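Local atomic coordinates of L-ornithine N(5)-monooxygenase (Pseudomonas aeruginosa, PDB entry 3S5W), a protein that catalyses the FAD- and NADPH-dependent N5-hydroxylation of L-ornithine, the first step in making the hydroxamate siderophore pyoverdin. Residues Phe277-Thr282 with Leu429-Val434; Leu284-Glu289 with Ala420-Ser425; Arg398-Gln403 with Ala436-Gly441. All blocks are in the same frame, centred on the assembly; numbering follows the deposited sequence.

In the fold
The three interactions form a chain of contacts on one side of the protein. Helix 279-287 serves interactions 1 and 2, and helix 432-447 serves interactions 1 and 3. Interaction 1 lies at the active site: a water and small apolar contacts join the two segments, while F277, S430 and L429 reach the bound hydroxyornithine and the flavin. Interaction 2, the most buried, is packing without a hydrogen bond between the segments, I285 and Y286 lying on the end of helix 419-422 and on G423. Interaction 3, only partly buried, relies on charge: an arginine-glutamate salt bridge beside a tyrosine. T282, H422 and Y400 pass the packing from one to the next.

Interaction 1. Residues Phe277-Thr282 with Leu429-Val434; sequences FAPKFT and LSVLPV. With ONH (N~5~-hydroxy-L-ornithine), chain E; FAD (flavin-adenine dinucleotide), chain C.
F277 lies abreast of S430 and P279 abreast of V431, with CA-CA distances of 6.3 Å in the first pair and 5.9 Å in the second. Each segment runs into a helix: 277-282 leads into helix 279-287, whereas 432-447 follows a type I turn from L429 to L432, with V431 as N-cap. No hydrogen bond crosses directly between the segments. Water 1 bridges them, donating to F277 O at 2.7 Å and to S430 O at 2.8 Å. F277 O also accepts from S425 OG, so two bonds grip this carbonyl. The CG1 branch of V431 touches that oxygen and also P279 CA; the V431 and P279 side chains run past each other in opposite directions. Farther along, P279 and V434 cross at about a right angle, with P279 CG 3.8 Å from V434 CG2.

On the other side of the water bridge the segments line the active site of this class B flavin-dependent N-hydroxylating monooxygenase. The F277 ring offers a face to the bound N5-hydroxyornithine, whose CA stands 3.4 Å above the ring plane, over its centre. S430 holds the carboxylate of the same ligand: OG, placed beside its own backbone N (chi1 -49°), donates to OXT at 2.7 Å. The OG lies obliquely to the F277 ring, near CD2. K89, N274 and N304 supply further hydrogen bonds to the ligand. One residue earlier, L429 N donates an almost straight bond to O2 of the FAD isoalloxazine, 2.9 Å long with an N-H...O angle of 166°. The L429 side chain packs against that oxygen and the ribityl O3', and also touches P40; L432, three residues on, packs on P40, S41 and A44 of helix 40-56.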
loop_
_atom_site.group_PDB
_atom_site.type_symbol
_atom_site.label_atom_id
_atom_site.label_comp_id
_atom_site.label_asym_id
_atom_site.label_seq_id
_atom_site.Cartn_x
_atom_site.Cartn_y
_atom_site.Cartn_z
ATOM N N PHE A 277 -1.069 16.972 1.183
ATOM C CA PHE A 277 -1.691 15.799 1.823
ATOM C C PHE A 277 -2.864 16.143 2.739
ATOM O O PHE A 277 -3.582 15.234 3.209
ATOM C CB PHE A 277 -0.632 14.989 2.591
ATOM C CG PHE A 277 0.464 14.485 1.726
ATOM C CD1 PHE A 277 1.672 15.174 1.647
ATOM C CD2 PHE A 277 0.298 13.325 0.962
ATOM C CE1 PHE A 277 2.707 14.709 0.818
ATOM C CE2 PHE A 277 1.318 12.855 0.137
ATOM C CZ PHE A 277 2.543 13.554 0.073
ATOM N N ALA A 278 -3.074 17.433 2.994
ATOM C CA ALA A 278 -4.133 17.878 3.916
ATOM C C ALA A 278 -5.525 17.514 3.337
ATOM O O ALA A 278 -5.688 17.482 2.105
ATOM C CB ALA A 278 -4.043 19.384 4.170
ATOM N N PRO A 279 -6.502 17.214 4.210
ATOM C CA PRO A 279 -7.853 16.907 3.701
ATOM C C PRO A 279 -8.400 17.968 2.711
ATOM O O PRO A 279 -9.026 17.592 1.722
ATOM C CB PRO A 279 -8.706 16.852 4.965
ATOM C CG PRO A 279 -7.743 16.285 6.026
ATOM C CD PRO A 279 -6.386 16.975 5.666
ATOM N N LYS A 280 -8.127 19.265 2.958
ATOM C CA LYS A 280 -8.516 20.357 2.037
ATOM C C LYS A 280 -8.040 20.180 0.581
ATOM O O LYS A 280 -8.717 20.585 -0.381
ATOM C CB LYS A 280 -7.945 21.686 2.560
ATOM C CG LYS A 280 -8.829 22.894 2.329
ATOM C CD LYS A 280 -8.387 24.093 3.209
ATOM C CE LYS A 280 -8.987 23.988 4.632
ATOM N NZ LYS A 280 -9.479 25.311 5.129
ATOM N N PHE A 281 -6.861 19.597 0.409
ATOM C CA PHE A 281 -6.362 19.407 -0.929
ATOM C C PHE A 281 -7.258 18.437 -1.725
ATOM O O PHE A 281 -7.282 18.507 -2.946
ATOM C CB PHE A 281 -4.919 18.905 -0.933
ATOM C CG PHE A 281 -4.290 18.934 -2.292
ATOM C CD1 PHE A 281 -3.740 20.117 -2.787
ATOM C CD2 PHE A 281 -4.250 17.783 -3.082
ATOM C CE1 PHE A 281 -3.156 20.168 -4.072
ATOM C CE2 PHE A 281 -3.666 17.813 -4.383
ATOM C CZ PHE A 281 -3.119 19.016 -4.871
ATOM N N THR A 282 -7.957 17.529 -1.043
ATOM C CA THR A 282 -8.796 16.537 -1.761
ATOM C C THR A 282 -9.841 17.289 -2.598
ATOM O O THR A 282 -10.001 17.018 -3.798
ATOM C CB THR A 282 -9.439 15.503 -0.817
ATOM O OG1 THR A 282 -8.418 14.869 -0.038
ATOM C CG2 THR A 282 -10.246 14.397 -1.621
ATOM N N LEU A 429 -1.908 6.674 4.304
ATOM C CA LEU A 429 -2.704 6.816 5.545
ATOM C C LEU A 429 -3.249 8.235 5.742
ATOM O O LEU A 429 -4.087 8.459 6.618
ATOM C CB LEU A 429 -1.832 6.449 6.768
ATOM C CG LEU A 429 -1.295 5.041 6.790
ATOM C CD1 LEU A 429 -0.169 4.911 7.820
ATOM C CD2 LEU A 429 -2.451 4.023 7.085
ATOM N N SER A 430 -2.777 9.186 4.916
ATOM C CA SER A 430 -2.943 10.629 5.146
ATOM C C SER A 430 -4.333 11.188 5.504
ATOM O O SER A 430 -4.471 12.040 6.393
ATOM C CB SER A 430 -2.324 11.439 3.960
ATOM O OG SER A 430 -1.006 10.978 3.664
ATOM N N VAL A 431 -5.352 10.735 4.787
ATOM C CA VAL A 431 -6.688 11.310 4.970
ATOM C C VAL A 431 -7.729 10.245 5.372
ATOM O O VAL A 431 -8.917 10.502 5.283
ATOM C CB VAL A 431 -7.201 12.097 3.735
ATOM C CG1 VAL A 431 -6.339 13.340 3.456
ATOM C CG2 VAL A 431 -7.283 11.189 2.471
ATOM N N LEU A 432 -7.273 9.087 5.830
ATOM C CA LEU A 432 -8.179 7.989 6.138
ATOM C C LEU A 432 -9.326 8.385 7.074
ATOM O O LEU A 432 -10.454 8.018 6.797
ATOM C CB LEU A 432 -7.431 6.764 6.648
ATOM C CG LEU A 432 -6.517 6.034 5.640
ATOM C CD1 LEU A 432 -6.150 4.737 6.257
ATOM C CD2 LEU A 432 -7.184 5.793 4.309
ATOM N N PRO A 433 -9.053 9.145 8.164
ATOM C CA PRO A 433 -10.206 9.488 9.034
ATOM C C PRO A 433 -11.307 10.300 8.355
ATOM O O PRO A 433 -12.502 10.142 8.674
ATOM C CB PRO A 433 -9.576 10.321 10.172
ATOM C CG PRO A 433 -8.124 9.889 10.203
ATOM C CD PRO A 433 -7.761 9.593 8.739
ATOM N N VAL A 434 -10.905 11.195 7.458
ATOM C CA VAL A 434 -11.841 12.029 6.726
ATOM C C VAL A 434 -12.537 11.229 5.591
ATOM O O VAL A 434 -13.774 11.358 5.401
ATOM C CB VAL A 434 -11.125 13.342 6.211
ATOM C CG1 VAL A 434 -12.064 14.189 5.400
ATOM C CG2 VAL A 434 -10.580 14.171 7.423
HETATM C C ONH E . 1.864 13.159 4.877
HETATM N N ONH E . 4.096 13.420 3.865
HETATM O O ONH E . 2.345 13.863 5.815
HETATM C CA ONH E . 2.809 12.685 3.809
HETATM C CB ONH E . 2.986 11.166 3.915
HETATM C CD ONH E . 4.035 9.196 2.872
HETATM N NE ONH E . 4.870 8.819 1.761
HETATM C CG ONH E . 3.860 10.694 2.765
HETATM O OZ ONH E . 5.535 7.618 1.851
HETATM O OXT ONH E . 0.648 12.832 4.777
HETATM P PA FAD C . -3.809 -2.329 2.211
HETATM O O1A FAD C . -2.915 -2.743 1.103
HETATM O O2A FAD C . -3.098 -1.939 3.519
HETATM O O5B FAD C . -4.849 -3.528 2.556
HETATM C C5B FAD C . -5.482 -4.216 1.503
HETATM C C4B FAD C . -6.009 -5.490 2.141
HETATM O O4B FAD C . -6.768 -6.160 1.171
HETATM C C3B FAD C . -4.862 -6.422 2.516
HETATM O O3B FAD C . -4.914 -6.715 3.899
HETATM C C2B FAD C . -5.081 -7.671 1.652
HETATM O O2B FAD C . -4.881 -8.877 2.381
HETATM C C1B FAD C . -6.533 -7.554 1.298
HETATM N N9A FAD C . -6.919 -8.110 0.005
HETATM C C8A FAD C . -6.357 -7.858 -1.243
HETATM N N7A FAD C . -7.098 -8.535 -2.170
HETATM C C5A FAD C . -8.112 -9.171 -1.522
HETATM C C6A FAD C . -9.146 -9.989 -1.975
HETATM N N6A FAD C . -9.422 -10.078 -3.286
HETATM N N1A FAD C . -10.035 -10.507 -1.036
HETATM C C2A FAD C . -9.937 -10.227 0.312
HETATM N N3A FAD C . -8.907 -9.410 0.766
HETATM C C4A FAD C . -8.015 -8.900 -0.149
HETATM N N1 FAD C . 1.425 4.874 3.824
HETATM C C2 FAD C . 1.674 5.878 4.752
HETATM O O2 FAD C . 0.895 6.808 4.877
HETATM N N3 FAD C . 2.803 5.841 5.543
HETATM C C4 FAD C . 3.705 4.809 5.451
HETATM O O4 FAD C . 4.684 4.794 6.216
HETATM C C4X FAD C . 3.469 3.796 4.502
HETATM N N5 FAD C . 4.371 2.750 4.369
HETATM C C5X FAD C . 4.144 1.760 3.427
HETATM C C6 FAD C . 5.065 0.709 3.302
HETATM C C7 FAD C . 4.866 -0.298 2.367
HETATM C C7M FAD C . 5.904 -1.390 2.283
HETATM C C8 FAD C . 3.756 -0.239 1.532
HETATM C C8M FAD C . 3.476 -1.294 0.501
HETATM C C9 FAD C . 2.836 0.797 1.647
HETATM C C9A FAD C . 3.005 1.803 2.608
HETATM N N10 FAD C . 2.092 2.856 2.738
HETATM C C10 FAD C . 2.341 3.856 3.672
HETATM C "C1'" FAD C . 0.891 2.989 1.853
HETATM C "C2'" FAD C . -0.236 1.978 2.150
HETATM O "O2'" FAD C . -0.907 1.839 0.894
HETATM C "C3'" FAD C . -1.181 2.553 3.194
HETATM O "O3'" FAD C . -0.495 2.874 4.421
HETATM C "C4'" FAD C . -2.309 1.556 3.557
HETATM O "O4'" FAD C . -1.738 0.282 3.832
HETATM C "C5'" FAD C . -3.455 1.468 2.515
HETATM O "O5'" FAD C . -4.542 0.818 3.146
HETATM P P FAD C . -5.625 -0.075 2.342
HETATM O O1P FAD C . -6.488 -0.704 3.409
HETATM O O2P FAD C . -6.284 0.833 1.340
HETATM O O3P FAD C . -4.730 -1.173 1.608
HETATM O O HOH W 1 -3.539 14.658 5.878
#

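Interaction 2. Residues Leu284-Glu289 with Ala420-Ser425; sequences LIYSRE and ASHGLS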
loop_
_atom_site.group_PDB
_atom_site.type_symbol
_atom_site.label_atom_id
_atom_site.label_comp_id
_atom_site.label_asym_id
_atom_site.label_seq_id
_atom_site.Cartn_x
_atom_site.Cartn_y
_atom_site.Cartn_z
ATOM N N LEU A 284 -9.757 20.428 -3.507
ATOM C CA LEU A 284 -9.101 21.274 -4.480
ATOM C C LEU A 284 -8.773 20.504 -5.777
ATOM O O LEU A 284 -9.148 20.935 -6.856
ATOM C CB LEU A 284 -7.835 21.891 -3.864
ATOM C CG LEU A 284 -7.016 22.933 -4.646
ATOM C CD1 LEU A 284 -6.140 22.314 -5.700
ATOM C CD2 LEU A 284 -7.918 24.029 -5.238
ATOM N N ILE A 285 -8.063 19.382 -5.667
ATOM C CA ILE A 285 -7.704 18.632 -6.863
ATOM C C ILE A 285 -8.940 18.086 -7.599
ATOM O O ILE A 285 -9.003 18.134 -8.834
ATOM C CB ILE A 285 -6.616 17.534 -6.617
ATOM C CG1 ILE A 285 -6.098 16.978 -7.963
ATOM C CG2 ILE A 285 -7.102 16.455 -5.631
ATOM C CD1 ILE A 285 -4.770 16.204 -7.870
ATOM N N TYR A 286 -9.915 17.601 -6.831
ATOM C CA TYR A 286 -11.169 17.125 -7.422
ATOM C C TYR A 286 -11.911 18.210 -8.244
ATOM O O TYR A 286 -12.480 17.912 -9.287
ATOM C CB TYR A 286 -12.099 16.549 -6.369
ATOM C CG TYR A 286 -13.147 15.678 -7.035
ATOM C CD1 TYR A 286 -14.398 16.211 -7.412
ATOM C CD2 TYR A 286 -12.860 14.343 -7.363
ATOM C CE1 TYR A 286 -15.349 15.410 -8.068
ATOM C CE2 TYR A 286 -13.802 13.541 -8.013
ATOM C CZ TYR A 286 -15.042 14.083 -8.365
ATOM O OH TYR A 286 -15.967 13.274 -9.007
ATOM N N SER A 287 -11.891 19.449 -7.759
ATOM C CA SER A 287 -12.449 20.615 -8.473
ATOM C C SER A 287 -11.722 20.992 -9.778
ATOM O O SER A 287 -12.286 21.720 -10.614
ATOM C CB SER A 287 -12.501 21.833 -7.541
ATOM O OG SER A 287 -11.224 22.463 -7.442
ATOM N N ARG A 288 -10.488 20.516 -9.965
ATOM C CA ARG A 288 -9.688 20.928 -11.126
ATOM C C ARG A 288 -9.993 20.112 -12.360
ATOM O O ARG A 288 -10.435 18.974 -12.254
ATOM C CB ARG A 288 -8.179 20.877 -10.849
ATOM C CG ARG A 288 -7.705 21.829 -9.770
ATOM C CD ARG A 288 -8.298 23.215 -9.928
ATOM N NE ARG A 288 -7.542 24.195 -9.168
ATOM C CZ ARG A 288 -8.078 25.234 -8.540
ATOM N NH1 ARG A 288 -9.397 25.422 -8.551
ATOM N NH2 ARG A 288 -7.297 26.073 -7.869
ATOM N N GLU A 289 -9.760 20.709 -13.525
ATOM C CA GLU A 289 -9.900 19.990 -14.791
ATOM C C GLU A 289 -8.736 19.021 -14.942
ATOM O O GLU A 289 -7.719 19.155 -14.251
ATOM C CB GLU A 289 -9.979 20.961 -15.963
ATOM C CG GLU A 289 -11.090 21.963 -15.757
ATOM C CD GLU A 289 -11.669 22.478 -17.046
ATOM O OE1 GLU A 289 -12.839 22.124 -17.323
ATOM O OE2 GLU A 289 -10.967 23.227 -17.774
ATOM N N ALA A 420 -5.692 10.008 -9.224
ATOM C CA ALA A 420 -5.858 10.946 -10.366
ATOM C C ALA A 420 -6.838 12.086 -10.087
ATOM O O ALA A 420 -6.644 13.206 -10.563
ATOM C CB ALA A 420 -6.231 10.201 -11.677
ATOM N N SER A 421 -7.856 11.824 -9.284
ATOM C CA SER A 421 -8.897 12.822 -9.009
ATOM C C SER A 421 -8.889 13.394 -7.590
ATOM O O SER A 421 -9.470 14.453 -7.336
ATOM C CB SER A 421 -10.279 12.216 -9.291
ATOM O OG SER A 421 -10.499 11.009 -8.565
ATOM N N HIS A 422 -8.319 12.657 -6.649
ATOM C CA HIS A 422 -8.416 13.031 -5.226
ATOM C C HIS A 422 -7.058 13.350 -4.588
ATOM O O HIS A 422 -7.015 13.794 -3.453
ATOM C CB HIS A 422 -9.054 11.881 -4.413
ATOM C CG HIS A 422 -10.503 11.670 -4.706
ATOM N ND1 HIS A 422 -11.499 11.993 -3.807
ATOM C CD2 HIS A 422 -11.124 11.185 -5.804
ATOM C CE1 HIS A 422 -12.674 11.674 -4.330
ATOM N NE2 HIS A 422 -12.474 11.198 -5.546
ATOM N N GLY A 423 -5.968 13.089 -5.288
ATOM C CA GLY A 423 -4.684 13.607 -4.865
ATOM C C GLY A 423 -3.749 12.567 -4.280
ATOM O O GLY A 423 -4.104 11.391 -4.147
ATOM N N LEU A 424 -2.551 13.026 -3.910
ATOM C CA LEU A 424 -1.487 12.139 -3.429
ATOM C C LEU A 424 -1.773 11.453 -2.085
ATOM O O LEU A 424 -1.111 10.458 -1.747
ATOM C CB LEU A 424 -0.127 12.888 -3.415
ATOM C CG LEU A 424 0.414 13.123 -4.834
ATOM C CD1 LEU A 424 1.439 14.244 -4.849
ATOM C CD2 LEU A 424 1.042 11.895 -5.411
ATOM N N SER A 425 -2.759 11.937 -1.326
ATOM C CA SER A 425 -3.131 11.256 -0.101
ATOM C C SER A 425 -3.840 9.917 -0.394
ATOM O O SER A 425 -4.038 9.097 0.509
ATOM C CB SER A 425 -4.080 12.126 0.731
ATOM O OG SER A 425 -3.382 13.209 1.278
#
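Y286 and H422 lie side by side and point the same way, but their rings are neither stacked nor edge-to-face: the centroids are 5.0 Å apart and the planes meet at 55°. Y286 CD2 sits 3.6 Å above one face of the imidazole, offset toward its rim, and H422 NE2 is 3.7 Å from Y286 CD2. The opposite imidazole face is stacked on Y400, which leaves H422 sandwiched between two tyrosines. Y286 reaches this place because its CG stands anti to the backbone N (chi1 -162°), laying the ring alongside S421 and H422 at the end of helix 419-422.

S421 O approaches the Y286 ring at its edge, near the ring plane, 3.4 Å from Y286 CD2. It also lies 3.2 Å from Y286 N, but the angle is too poor for a hydrogen bond, so the two backbones merely abut. I285 meets the next residues, H422 and G423, through both of its branches. Its CG2 presses onto the peptide after H422, 3.3 Å from H422 C, while CD1 rests 4.0 Å from G423 CA. G423 leaves the short helix 419-422 with a positive phi of 107°; its backbone angles by themselves call for glycine, and the bare CA also lets I285 CG2 pack closely.

The polar ends have partners in the loop before R398: Y286 OH bonds to I396 O, and H422 NE2 makes a weak bond to G397 O, so this loop holds both rings by their polar atoms. R293 on helix 290-299 bonds to I285 O and Y286 O and forms a cation-pi contact with the Y286 ring. L297 of that helix packs on I285 and L424, so helices 279-287 and 290-299 both pack against helix 419-422 and the residues after it.

Interaction 3. Residues Arg398-Gln403 with Ala436-Gly441; sequences RDYRLQ and AEEISG. With PO4 (phosphate ion), chain G.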
loop_
_atom_site.group_PDB
_atom_site.type_symbol
_atom_site.label_atom_id
_atom_site.label_comp_id
_atom_site.label_asym_id
_atom_site.label_seq_id
_atom_site.Cartn_x
_atom_site.Cartn_y
_atom_site.Cartn_z
ATOM N N ARG A 398 -16.877 12.335 -5.965
ATOM C CA ARG A 398 -16.183 12.944 -4.818
ATOM C C ARG A 398 -16.244 12.018 -3.598
ATOM O O ARG A 398 -15.227 11.821 -2.915
ATOM C CB ARG A 398 -16.798 14.301 -4.478
ATOM C CG ARG A 398 -16.166 15.029 -3.263
ATOM C CD ARG A 398 -14.628 15.205 -3.384
ATOM N NE ARG A 398 -14.054 15.748 -2.143
ATOM C CZ ARG A 398 -13.762 15.024 -1.050
ATOM N NH1 ARG A 398 -13.934 13.698 -1.039
ATOM N NH2 ARG A 398 -13.232 15.613 0.025
ATOM N N ASP A 399 -17.425 11.425 -3.359
ATOM C CA ASP A 399 -17.637 10.502 -2.228
ATOM C C ASP A 399 -17.105 9.059 -2.419
ATOM O O ASP A 399 -17.434 8.163 -1.637
ATOM C CB ASP A 399 -19.129 10.484 -1.830
ATOM C CG ASP A 399 -20.028 9.890 -2.936
ATOM O OD1 ASP A 399 -19.524 9.676 -4.059
ATOM O OD2 ASP A 399 -21.224 9.651 -2.664
ATOM N N TYR A 400 -16.293 8.855 -3.450
ATOM C CA TYR A 400 -15.601 7.593 -3.746
ATOM C C TYR A 400 -16.534 6.507 -4.333
ATOM O O TYR A 400 -16.154 5.362 -4.438
ATOM C CB TYR A 400 -14.812 7.058 -2.532
ATOM C CG TYR A 400 -13.798 8.065 -2.044
ATOM C CD1 TYR A 400 -12.528 8.138 -2.643
ATOM C CD2 TYR A 400 -14.113 8.961 -1.009
ATOM C CE1 TYR A 400 -11.564 9.089 -2.216
ATOM C CE2 TYR A 400 -13.157 9.916 -0.569
ATOM C CZ TYR A 400 -11.881 9.957 -1.193
ATOM O OH TYR A 400 -10.928 10.873 -0.789
ATOM N N ARG A 401 -17.721 6.924 -4.757
ATOM C CA ARG A 401 -18.698 6.010 -5.344
ATOM C C ARG A 401 -18.499 5.929 -6.855
ATOM O O ARG A 401 -18.398 6.967 -7.533
ATOM C CB ARG A 401 -20.108 6.502 -5.009
ATOM C CG ARG A 401 -21.157 5.496 -5.389
ATOM C CD ARG A 401 -22.436 5.855 -4.751
ATOM N NE ARG A 401 -23.515 5.106 -5.368
ATOM C CZ ARG A 401 -24.793 5.327 -5.106
ATOM N NH1 ARG A 401 -25.133 6.281 -4.238
ATOM N NH2 ARG A 401 -25.727 4.585 -5.705
ATOM N N LEU A 402 -18.392 4.693 -7.358
ATOM C CA LEU A 402 -18.285 4.393 -8.787
ATOM C C LEU A 402 -19.596 4.774 -9.460
ATOM O O LEU A 402 -20.658 4.375 -8.995
ATOM C CB LEU A 402 -18.020 2.889 -9.031
ATOM C CG LEU A 402 -16.777 2.210 -8.445
ATOM C CD1 LEU A 402 -16.392 0.943 -9.223
ATOM C CD2 LEU A 402 -15.618 3.180 -8.437
ATOM N N GLN A 403 -19.516 5.561 -10.526
ATOM C CA GLN A 403 -20.726 5.939 -11.251
ATOM C C GLN A 403 -21.211 4.754 -12.084
ATOM O O GLN A 403 -20.444 4.148 -12.840
ATOM C CB GLN A 403 -20.553 7.226 -12.099
ATOM C CG GLN A 403 -21.855 7.734 -12.833
ATOM C CD GLN A 403 -23.143 7.837 -11.943
ATOM O OE1 GLN A 403 -23.439 6.965 -11.107
ATOM N NE2 GLN A 403 -23.921 8.898 -12.165
ATOM N N ALA A 436 -13.068 8.041 5.606
ATOM C CA ALA A 436 -13.973 7.131 6.295
ATOM C C ALA A 436 -15.292 7.838 6.643
ATOM O O ALA A 436 -16.375 7.260 6.483
ATOM C CB ALA A 436 -13.324 6.599 7.565
ATOM N N GLU A 437 -15.192 9.074 7.131
ATOM C CA GLU A 437 -16.381 9.865 7.465
ATOM C C GLU A 437 -17.179 10.154 6.190
ATOM O O GLU A 437 -18.416 10.120 6.196
ATOM C CB GLU A 437 -15.984 11.182 8.117
ATOM C CG GLU A 437 -17.173 12.093 8.426
ATOM C CD GLU A 437 -16.829 13.146 9.461
ATOM O OE1 GLU A 437 -15.946 13.980 9.183
ATOM O OE2 GLU A 437 -17.440 13.129 10.554
ATOM N N GLU A 438 -16.479 10.403 5.091
ATOM C CA GLU A 438 -17.151 10.724 3.834
ATOM C C GLU A 438 -17.871 9.508 3.203
ATOM O O GLU A 438 -19.040 9.614 2.788
ATOM C CB GLU A 438 -16.182 11.351 2.849
ATOM C CG GLU A 438 -15.719 12.770 3.288
ATOM C CD GLU A 438 -14.613 13.340 2.398
ATOM O OE1 GLU A 438 -14.036 12.581 1.588
ATOM O OE2 GLU A 438 -14.308 14.548 2.517
ATOM N N ILE A 439 -17.186 8.370 3.147
ATOM C CA ILE A 439 -17.802 7.144 2.617
ATOM C C ILE A 439 -18.936 6.656 3.535
ATOM O O ILE A 439 -20.007 6.287 3.041
ATOM C CB ILE A 439 -16.765 6.044 2.387
ATOM C CG1 ILE A 439 -15.761 6.480 1.316
ATOM C CG2 ILE A 439 -17.460 4.728 1.989
ATOM C CD1 ILE A 439 -14.597 5.550 1.156
ATOM N N SER A 440 -18.716 6.664 4.854
ATOM C CA SER A 440 -19.748 6.207 5.779
ATOM C C SER A 440 -21.015 7.102 5.703
ATOM O O SER A 440 -22.134 6.574 5.712
ATOM C CB SER A 440 -19.237 6.020 7.210
ATOM O OG SER A 440 -18.878 7.254 7.782
ATOM N N GLY A 441 -20.820 8.415 5.582
ATOM C CA GLY A 441 -21.920 9.376 5.367
ATOM C C GLY A 441 -22.703 9.100 4.091
ATOM O O GLY A 441 -23.949 9.056 4.095
HETATM P P PO4 G . -28.688 6.374 -5.181
HETATM O O1 PO4 G . -27.919 6.508 -3.878
HETATM O O2 PO4 G . -28.597 4.942 -5.677
HETATM O O3 PO4 G . -30.129 6.752 -4.934
HETATM O O4 PO4 G . -28.119 7.305 -6.232
HETATM O O HOH W 2 -11.286 12.055 1.696
#
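R398 and E438 form a two-pronged salt bridge that is markedly twisted: guanidinium and carboxylate planes lie 66° apart, and NH1 meets E438 OE1 from 46° above the carboxylate plane. R398 NH1 donates to OE1 at 2.9 Å, whereas the bond from NH2 to OE2 is weak. The arginine chain bends at its second torsion (chi2 54°), bringing the guanidinium round to the helix, and its NE is held by D283. Two carboxylates thus share one guanidinium, which would probably keep both ionised.

E438 OE1 has a second bond, from water 2 at 2.8 Å, and that water also lies 2.8 Å from Y400 OH. The oxygen faces the edge of the Y400 ring in its plane, 3.5 Å from CE2. One residue on, I439 crosses Y400 at about a right angle, with CG1 3.8 Å from Y400 CD2. D399 O touches the same CG1, and D399 OD2 bonds to S442 OG. The extended chain of R401 bonds a phosphate, probably from the crystallisation liquor, through NH1 and NH2; H446 binds the same ion.

The loop is fastened to strand 411-414 by backbone bonds of Y400 with A414 and L402 with I412, and R398 packs on T282 and Y286 of helix 279-287. Helix 432-447 packs on this loop and, through A436 and S440, on helix 40-56.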